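Single-stranded DNA-binding protein (Enterobacter phage Enc34, PDB 5ODK) probably binds single-stranded DNA through an OB-fold beta barrel, a role consistent with phage DNA replication. Local coordinates at residues Ile111-Ser116 against Ala164-Val169; Met124-Leu129 against Ser168-Lys173. One frame throughout, in Å; residues are numbered along the deposited sequence.

Overall arrangement
Both contacts use strand 159-173, at successive places along its length. Interaction 1 lies near the middle of the chain, its centre about 5 Å from the centre of the chain, and is partly buried. There the strand meets strand 108-115 of the same sheet, and backbone hydrogen bonds and small apolar groups hold the pair. Interaction 2 is a surface contact, its centre about 15 Å from the centre of the chain. There the end of the strand meets the loop between strand 120-122 and helix 132-138, with no direct hydrogen bond across it. Methyl contacts, a CA-H...O contact and one bridging water join the two sides. The contact centres are about 15 Å apart.

Interaction 1 of 2, residues Ile111-Ser116 against Ala164-Val169; sequences ISARES and ANLLSV
This contact is consistent with the closure of the OB-fold barrel, where strand 108-115 meets strand 159-173; Arg-114 and Asn-165 form a single parallel-type bridge. Arg-114 N donates to Ala-164 O at 3.0 Å, in a nearly straight bond. Leu-166 N donates to Arg-114 O at 2.9 Å, from well above the carbonyl plane. The same Arg-114 O also takes a CA-H...O contact from Asn-165 CA at 3.3 Å. The strands cross at 71°, and the pairing is confined to this one bridge. Beside it, a water bridges the gap, donating to Ser-112 O and accepting from Ala-164 N.

On the buried side, Ala-113 CB lies 4.0 Å from Ala-164 CB and 3.9 Å from Leu-166 CB. Further along, Glu-115, which is partly exposed, points toward the partner strand, and its CG sits 3.4 Å from Leu-166 O. A bend at chi2 (-79°) places CD beside the Asn-165 amide. The carboxylate and amide planes are 35° apart. Glu-115 OE2 and Asn-165 OD1 are 3.5 Å apart, without a hydrogen bond. Glu-115 OE1 accepts from Thr-117 N and weakly from Ser-116 N. Asn-165 OD1 is hydrogen-bonded to a glycerol that is probably from the crystallisation liquor.

Strand 108-115 pairs on with strand 49-56, through Ile-51 and Tyr-49. Strand 159-173 pairs with strand 144-156, where Leu-167 and Ser-168 form a classic beta bulge facing Val-148. Ala-113 also packs on Ile-149, and Leu-166 on Ile-51 and Leu-35.

Interaction 2 of 2, residues Met124-Leu129 against Ser168-Lys173; sequences MEREEL and SVLKRK
Met-124 reaches from the loop after strand 120-122 to the end of strand 159-173, and its methyl group does most of the touching. CG is anti to the backbone N (chi1 -165°), and the chain runs on extended to SD. A bend at chi3 (-76°) then brings CE to the strand backbone. There CE lies 3.5 Å from Arg-172 O and 3.9 Å from Lys-173 CA. The same methyl rests against the aliphatic part of Lys-171, with Met-124 CE 4.0 Å from Lys-171 CG. Lys-171 is extended beyond CG, so its methylene groups lie beside the methyl while the amine goes further on. Its NZ makes a salt bridge with Asp-174 and donates to Glu-138 O.

Arg-126 and Leu-170 form a second, smaller patch. The two side chains lie side by side and point the same way. Arg-126 CG touches Leu-170 CD1 at 4.0 Å, and Leu-170 also packs on Leu-122.

Between the two patches the backbones meet at Lys-171 O. Met-124 CA makes a nearly straight CA-H...O contact with Lys-171 O at 3.6 Å. One water donates to Met-124 O at 2.9 Å and to Lys-171 O at 2.7 Å. Beyond this point Arg-172 and Lys-173 form a classic beta bulge facing Trp-144, and Lys-173 makes a cation-pi contact with that ring.

The contact rests on methyl and methylene packing, a CA-H...O contact and a shared water. Arg-172 NE is hydrogen-bonded to Asn-27 OD1 outside the contact. Arg-126 NH1 and Arg-172 NH1 stay 6.7 Å apart, so like charges may repel mildly across this surface, where solvent would probably damp the effect.

Interaction 1 of 2, residues Ile111-Ser116 against Ala164-Val169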
ATOM      1  N   ILE A 111       1.730   5.637  -2.250  1.00 12.07           N
ATOM      2  CA  ILE A 111       2.146   4.254  -2.287  1.00 12.53           C
ATOM      3  C   ILE A 111       1.326   3.507  -3.328  1.00 11.65           C
ATOM      4  O   ILE A 111       0.082   3.582  -3.314  1.00 14.41           O
ATOM      5  CB  ILE A 111       1.966   3.599  -0.910  1.00 13.57           C
ATOM      6  CG1 ILE A 111       2.984   4.157   0.094  1.00 14.96           C
ATOM      7  CG2 ILE A 111       2.023   2.090  -0.987  1.00 14.65           C
ATOM      8  CD1 ILE A 111       2.653   3.833   1.530  1.00 18.06           C
ATOM      9  N   SER A 112       1.997   2.742  -4.191  1.00 11.77           N
ATOM     10  CA  SER A 112       1.322   1.865  -5.133  0.50 12.68           C
ATOM     11  C   SER A 112       1.582   0.437  -4.747  1.00 11.99           C
ATOM     12  O   SER A 112       2.722   0.038  -4.534  1.00 13.79           O
ATOM     13  CB  SER A 112       1.903   2.114  -6.514  0.50 14.63           C
ATOM     14  OG  SER A 112       1.791   3.479  -6.823  0.50 16.90           O
ATOM     15  N   ALA A 113       0.515  -0.351  -4.626  1.00 12.06           N
ATOM     16  CA  ALA A 113       0.643  -1.760  -4.235  1.00 11.94           C
ATOM     17  C   ALA A 113      -0.232  -2.580  -5.163  1.00 11.00           C
ATOM     18  O   ALA A 113      -1.329  -2.149  -5.552  1.00 14.44           O
ATOM     19  CB  ALA A 113       0.275  -1.946  -2.774  1.00 13.54           C
ATOM     20  N   ARG A 114       0.221  -3.780  -5.490  1.00 11.40           N
ATOM     21  CA  ARG A 114      -0.479  -4.663  -6.432  1.00 11.45           C
ATOM     22  C   ARG A 114      -0.336  -6.101  -5.991  1.00 11.07           C
ATOM     23  O   ARG A 114       0.531  -6.458  -5.177  1.00 11.54           O
ATOM     24  CB  ARG A 114       0.074  -4.504  -7.851  1.00 14.79           C
ATOM     25  CG  ARG A 114       0.124  -3.106  -8.444  1.00 19.45           C
ATOM     26  CD  ARG A 114       1.047  -3.047  -9.658  1.00 28.83           C
ATOM     27  NE  ARG A 114       0.496  -3.695 -10.828  1.00 39.14           N
ATOM     28  CZ  ARG A 114       1.186  -3.995 -11.938  1.00 45.88           C
ATOM     29  NH1 ARG A 114       2.493  -3.751 -12.038  1.00 48.41           N
ATOM     30  NH2 ARG A 114       0.562  -4.574 -12.957  1.00 55.80           N
ATOM     31  N   GLU A 115      -1.179  -6.980  -6.525  1.00 11.46           N
ATOM     32  CA  GLU A 115      -1.018  -8.404  -6.307  1.00 11.67           C
ATOM     33  C   GLU A 115      -1.775  -9.170  -7.390  1.00 12.16           C
ATOM     34  O   GLU A 115      -2.722  -8.658  -7.958  1.00 15.90           O
ATOM     35  CB  GLU A 115      -1.465  -8.824  -4.885  1.00 11.97           C
ATOM     36  CG  GLU A 115      -0.356  -9.407  -4.011  1.00 12.97           C
ATOM     37  CD  GLU A 115       0.022 -10.839  -4.256  1.00 15.09           C
ATOM     38  OE1 GLU A 115      -0.489 -11.444  -5.219  1.00 18.64           O
ATOM     39  OE2 GLU A 115       0.799 -11.414  -3.465  1.00 15.37           O
ATOM     40  N   SER A 116      -1.339 -10.395  -7.658  1.00 13.36           N
ATOM     41  CA  SER A 116      -2.066 -11.231  -8.615  0.50 14.25           C
ATOM     42  C   SER A 116      -3.201 -12.004  -7.991  1.00 14.65           C
ATOM     43  O   SER A 116      -4.035 -12.492  -8.703  1.00 18.55           O
ATOM     44  CB  SER A 116      -1.127 -12.179  -9.337  0.50 16.28           C
ATOM     45  OG  SER A 116      -0.456 -13.005  -8.415  0.50 21.54           O
ATOM     46  N   ALA A 164       5.510  -3.240  -4.067  1.00 10.75           N
ATOM     47  CA  ALA A 164       4.794  -3.611  -2.848  1.00 10.96           C
ATOM     48  C   ALA A 164       3.644  -4.579  -3.190  1.00 10.20           C
ATOM     49  O   ALA A 164       2.790  -4.259  -4.032  1.00 11.61           O
ATOM     50  CB  ALA A 164       4.239  -2.397  -2.143  1.00 12.20           C
ATOM     51  N   ASN A 165       3.653  -5.727  -2.549  1.00  9.65           N
ATOM     52  CA  ASN A 165       2.505  -6.632  -2.576  1.00 10.29           C
ATOM     53  C   ASN A 165       1.393  -6.031  -1.739  1.00 10.22           C
ATOM     54  O   ASN A 165       1.611  -5.546  -0.642  1.00 11.58           O
ATOM     55  CB  ASN A 165       2.860  -8.004  -2.001  1.00 10.96           C
ATOM     56  CG  ASN A 165       3.587  -8.888  -2.976  1.00 12.27           C
ATOM     57  OD1 ASN A 165       3.192  -8.943  -4.136  1.00 14.07           O
ATOM     58  ND2 ASN A 165       4.648  -9.559  -2.511  1.00 12.83           N
ATOM     59  N   LEU A 166       0.178  -6.129  -2.275  1.00 10.89           N
ATOM     60  CA  LEU A 166      -1.048  -5.704  -1.607  1.00 10.47           C
ATOM     61  C   LEU A 166      -1.696  -6.905  -0.978  1.00 10.84           C
ATOM     62  O   LEU A 166      -2.165  -7.786  -1.697  1.00 11.47           O
ATOM     63  CB  LEU A 166      -1.985  -5.061  -2.611  1.00 10.12           C
ATOM     64  CG  LEU A 166      -3.311  -4.559  -2.061  1.00 10.81           C
ATOM     65  CD1 LEU A 166      -3.103  -3.523  -0.993  1.00 12.05           C
ATOM     66  CD2 LEU A 166      -4.170  -4.015  -3.183  1.00 12.68           C
ATOM     67  N   LEU A 167      -1.752  -6.958   0.359  1.00 10.04           N
ATOM     68  CA  LEU A 167      -2.189  -8.175   1.059  1.00 10.90           C
ATOM     69  C   LEU A 167      -3.514  -8.021   1.787  1.00 10.36           C
ATOM     70  O   LEU A 167      -4.262  -9.012   1.883  1.00 10.80           O
ATOM     71  CB  LEU A 167      -1.092  -8.677   1.976  1.00 12.79           C
ATOM     72  CG  LEU A 167       0.126  -9.009   1.117  1.00 16.17           C
ATOM     73  CD1 LEU A 167       1.427  -8.834   1.804  1.00 17.43           C
ATOM     74  CD2 LEU A 167       0.024 -10.267   0.355  1.00 13.61           C
ATOM     75  N   SER A 168      -3.856  -6.827   2.234  1.00 10.11           N
ATOM     76  CA  SER A 168      -5.167  -6.582   2.835  1.00 10.26           C
ATOM     77  C   SER A 168      -5.528  -5.129   2.721  1.00 10.45           C
ATOM     78  O   SER A 168      -4.641  -4.257   2.725  1.00 10.45           O
ATOM     79  CB  SER A 168      -5.177  -7.054   4.258  1.00 12.37           C
ATOM     80  OG  SER A 168      -4.447  -6.250   5.109  1.00 15.06           O
ATOM     81  N   VAL A 169      -6.828  -4.833   2.656  1.00 10.49           N
ATOM     82  CA  VAL A 169      -7.366  -3.489   2.718  1.00 10.50           C
ATOM     83  C   VAL A 169      -8.568  -3.522   3.644  1.00 10.84           C
ATOM     84  O   VAL A 169      -9.458  -4.351   3.439  1.00 12.13           O
ATOM     85  CB  VAL A 169      -7.780  -2.954   1.358  1.00 10.92           C
ATOM     86  CG1 VAL A 169      -8.297  -1.532   1.463  1.00 13.07           C
ATOM     87  CG2 VAL A 169      -6.605  -3.018   0.386  1.00 11.91           C
TER
HETATM   88  O   HOH W   1       4.193  -1.692  -6.115  1.00 14.56           O

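Interaction 2 of 2, residues Met124-Leu129 against Ser168-Lys173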
ATOM      1  N   MET A 124     -16.076  -1.868   7.090  1.00 16.23           N
ATOM      2  CA  MET A 124     -15.842  -1.085   8.277  1.00 18.79           C
ATOM      3  C   MET A 124     -15.985  -1.865   9.590  1.00 16.96           C
ATOM      4  O   MET A 124     -15.419  -1.480  10.620  1.00 23.33           O
ATOM      5  CB  MET A 124     -16.776   0.100   8.261  1.00 23.84           C
ATOM      6  CG  MET A 124     -16.401   1.177   9.238  1.00 30.52           C
ATOM      7  SD  MET A 124     -17.378   2.645   8.899  1.00 34.14           S
ATOM      8  CE  MET A 124     -16.467   3.135   7.491  1.00 17.64           C
ATOM      9  N   GLU A 125     -16.825  -2.899   9.547  1.00 16.74           N
ATOM     10  CA  GLU A 125     -17.013  -3.823  10.658  1.00 17.95           C
ATOM     11  C   GLU A 125     -16.000  -4.969  10.701  1.00 16.15           C
ATOM     12  O   GLU A 125     -16.176  -5.919  11.463  1.00 17.41           O
ATOM     13  CB  GLU A 125     -18.453  -4.362  10.648  1.00 22.05           C
ATOM     14  CG  GLU A 125     -19.544  -3.284  10.649  1.00 28.06           C
ATOM     15  CD  GLU A 125     -19.999  -2.884  12.022  1.00 35.71           C
ATOM     16  OE1 GLU A 125     -20.854  -3.598  12.582  1.00 41.89           O
ATOM     17  OE2 GLU A 125     -19.531  -1.839  12.519  1.00 46.18           O
ATOM     18  N   ARG A 126     -14.919  -4.865   9.897  1.00 14.20           N
ATOM     19  CA  ARG A 126     -13.851  -5.854   9.889  1.00 14.47           C
ATOM     20  C   ARG A 126     -14.310  -7.235   9.407  1.00 14.08           C
ATOM     21  O   ARG A 126     -13.758  -8.264   9.764  1.00 17.20           O
ATOM     22  CB  ARG A 126     -13.147  -5.987  11.231  1.00 16.86           C
ATOM     23  CG  ARG A 126     -12.527  -4.691  11.730  1.00 22.13           C
ATOM     24  CD  ARG A 126     -12.038  -4.751  13.194  1.00 28.48           C
ATOM     25  NE  ARG A 126     -13.144  -5.165  14.086  1.00 37.35           N
ATOM     26  CZ  ARG A 126     -14.177  -4.394  14.460  1.00 44.19           C
ATOM     27  NH1 ARG A 126     -14.298  -3.122  14.057  1.00 53.09           N
ATOM     28  NH2 ARG A 126     -15.110  -4.900  15.256  1.00 49.66           N
ATOM     29  N   GLU A 127     -15.284  -7.211   8.502  1.00 12.59           N
ATOM     30  CA  GLU A 127     -15.810  -8.442   7.872  1.00 12.57           C
ATOM     31  C   GLU A 127     -15.282  -8.559   6.456  1.00 11.79           C
ATOM     32  O   GLU A 127     -15.332  -7.590   5.689  1.00 12.05           O
ATOM     33  CB  GLU A 127     -17.345  -8.434   7.807  1.00 13.58           C
ATOM     34  CG  GLU A 127     -17.984  -8.291   9.182  1.00 14.47           C
ATOM     35  CD  GLU A 127     -19.464  -7.955   9.137  1.00 15.16           C
ATOM     36  OE1 GLU A 127     -19.891  -7.264   8.227  1.00 17.36           O
ATOM     37  OE2 GLU A 127     -20.164  -8.314  10.078  1.00 18.27           O
ATOM     38  N   GLU A 128     -14.821  -9.761   6.103  1.00 12.76           N
ATOM     39  CA  GLU A 128     -14.378 -10.027   4.742  1.00 12.93           C
ATOM     40  C   GLU A 128     -15.553  -9.928   3.760  1.00 12.41           C
ATOM     41  O   GLU A 128     -16.591 -10.527   3.963  1.00 15.95           O
ATOM     42  CB  GLU A 128     -13.716 -11.396   4.620  1.00 17.18           C
ATOM     43  CG  GLU A 128     -13.359 -11.796   3.182  1.00 18.17           C
ATOM     44  CD  GLU A 128     -12.206 -10.973   2.569  1.00 17.20           C
ATOM     45  OE1 GLU A 128     -11.143 -10.869   3.198  1.00 19.45           O
ATOM     46  OE2 GLU A 128     -12.287 -10.414   1.429  1.00 15.37           O
ATOM     47  N   LEU A 129     -15.329  -9.173   2.704  1.00 11.53           N
ATOM     48  CA  LEU A 129     -16.240  -9.092   1.605  1.00 12.77           C
ATOM     49  C   LEU A 129     -15.878 -10.087   0.533  1.00 13.20           C
ATOM     50  O   LEU A 129     -14.728 -10.469   0.374  1.00 15.49           O
ATOM     51  CB  LEU A 129     -16.287  -7.688   1.042  1.00 13.45           C
ATOM     52  CG  LEU A 129     -16.732  -6.622   2.039  1.00 14.45           C
ATOM     53  CD1 LEU A 129     -16.642  -5.244   1.392  1.00 18.07           C
ATOM     54  CD2 LEU A 129     -18.136  -6.895   2.539  1.00 17.77           C
ATOM     55  N   SER A 168      -3.856  -6.827   2.234  1.00 10.11           N
ATOM     56  CA  SER A 168      -5.167  -6.582   2.835  1.00 10.26           C
ATOM     57  C   SER A 168      -5.528  -5.129   2.721  1.00 10.45           C
ATOM     58  O   SER A 168      -4.641  -4.257   2.725  1.00 10.45           O
ATOM     59  CB  SER A 168      -5.177  -7.054   4.258  1.00 12.37           C
ATOM     60  OG  SER A 168      -4.447  -6.250   5.109  1.00 15.06           O
ATOM     61  N   VAL A 169      -6.828  -4.833   2.656  1.00 10.49           N
ATOM     62  CA  VAL A 169      -7.366  -3.489   2.718  1.00 10.50           C
ATOM     63  C   VAL A 169      -8.568  -3.522   3.644  1.00 10.84           C
ATOM     64  O   VAL A 169      -9.458  -4.351   3.439  1.00 12.13           O
ATOM     65  CB  VAL A 169      -7.780  -2.954   1.358  1.00 10.92           C
ATOM     66  CG1 VAL A 169      -8.297  -1.532   1.463  1.00 13.07           C
ATOM     67  CG2 VAL A 169      -6.605  -3.018   0.386  1.00 11.91           C
ATOM     68  N   LEU A 170      -8.609  -2.633   4.615  1.00 10.45           N
ATOM     69  CA  LEU A 170      -9.672  -2.476   5.614  1.00 11.33           C
ATOM     70  C   LEU A 170     -10.275  -1.092   5.460  1.00 11.31           C
ATOM     71  O   LEU A 170      -9.569  -0.099   5.567  1.00 12.33           O
ATOM     72  CB  LEU A 170      -9.104  -2.613   7.028  1.00 12.76           C
ATOM     73  CG  LEU A 170      -9.965  -2.162   8.210  1.00 13.89           C
ATOM     74  CD1 LEU A 170     -11.233  -2.983   8.343  1.00 15.58           C
ATOM     75  CD2 LEU A 170      -9.189  -2.145   9.517  1.00 16.63           C
ATOM     76  N   LYS A 171     -11.592  -1.019   5.237  1.00 12.00           N
ATOM     77  CA  LYS A 171     -12.260   0.257   5.197  1.00 12.47           C
ATOM     78  C   LYS A 171     -12.268   0.892   6.590  1.00 12.29           C
ATOM     79  O   LYS A 171     -12.590   0.229   7.565  1.00 14.05           O
ATOM     80  CB  LYS A 171     -13.679   0.124   4.687  1.00 13.65           C
ATOM     81  CG  LYS A 171     -14.334   1.480   4.572  1.00 19.73           C
ATOM     82  CD  LYS A 171     -15.317   1.615   3.549  1.00 23.44           C
ATOM     83  CE  LYS A 171     -15.823   3.040   3.443  1.00 19.10           C
ATOM     84  NZ  LYS A 171     -17.144   2.857   2.847  1.00 16.85           N
ATOM     85  N   ARG A 172     -11.897   2.171   6.653  1.00 11.83           N
ATOM     86  CA  ARG A 172     -11.862   2.928   7.888  1.00 13.42           C
ATOM     87  C   ARG A 172     -12.870   4.056   7.977  1.00 14.15           C
ATOM     88  O   ARG A 172     -13.469   4.233   9.039  1.00 18.20           O
ATOM     89  CB  ARG A 172     -10.461   3.500   8.102  1.00 14.14           C
ATOM     90  CG  ARG A 172      -9.394   2.471   8.399  1.00 15.06           C
ATOM     91  CD  ARG A 172      -9.497   1.871   9.773  1.00 16.92           C
ATOM     92  NE  ARG A 172      -9.108   2.868  10.762  1.00 17.19           N
ATOM     93  CZ  ARG A 172      -9.367   2.810  12.052  1.00 23.76           C
ATOM     94  NH1 ARG A 172     -10.048   1.786  12.574  1.00 31.27           N
ATOM     95  NH2 ARG A 172      -8.936   3.801  12.811  1.00 30.52           N
ATOM     96  N   LYS A 173     -13.011   4.865   6.935  1.00 13.87           N
ATOM     97  CA  LYS A 173     -13.898   6.031   6.988  1.00 15.89           C
ATOM     98  C   LYS A 173     -14.352   6.419   5.603  1.00 14.01           C
ATOM     99  O   LYS A 173     -13.599   6.277   4.652  1.00 16.36           O
ATOM    100  CB  LYS A 173     -13.146   7.224   7.585  1.00 18.99           C
ATOM    101  CG  LYS A 173     -14.001   8.348   8.142  1.00 26.50           C
ATOM    102  CD  LYS A 173     -13.149   9.424   8.817  1.00 33.46           C
ATOM    103  CE  LYS A 173     -12.013   9.908   7.918  1.00 39.64           C
ATOM    104  NZ  LYS A 173     -11.548  11.292   8.182  1.00 45.07           N
TER
HETATM  105  O   HOH W   2     -12.926   0.018  10.227  1.00 25.54           O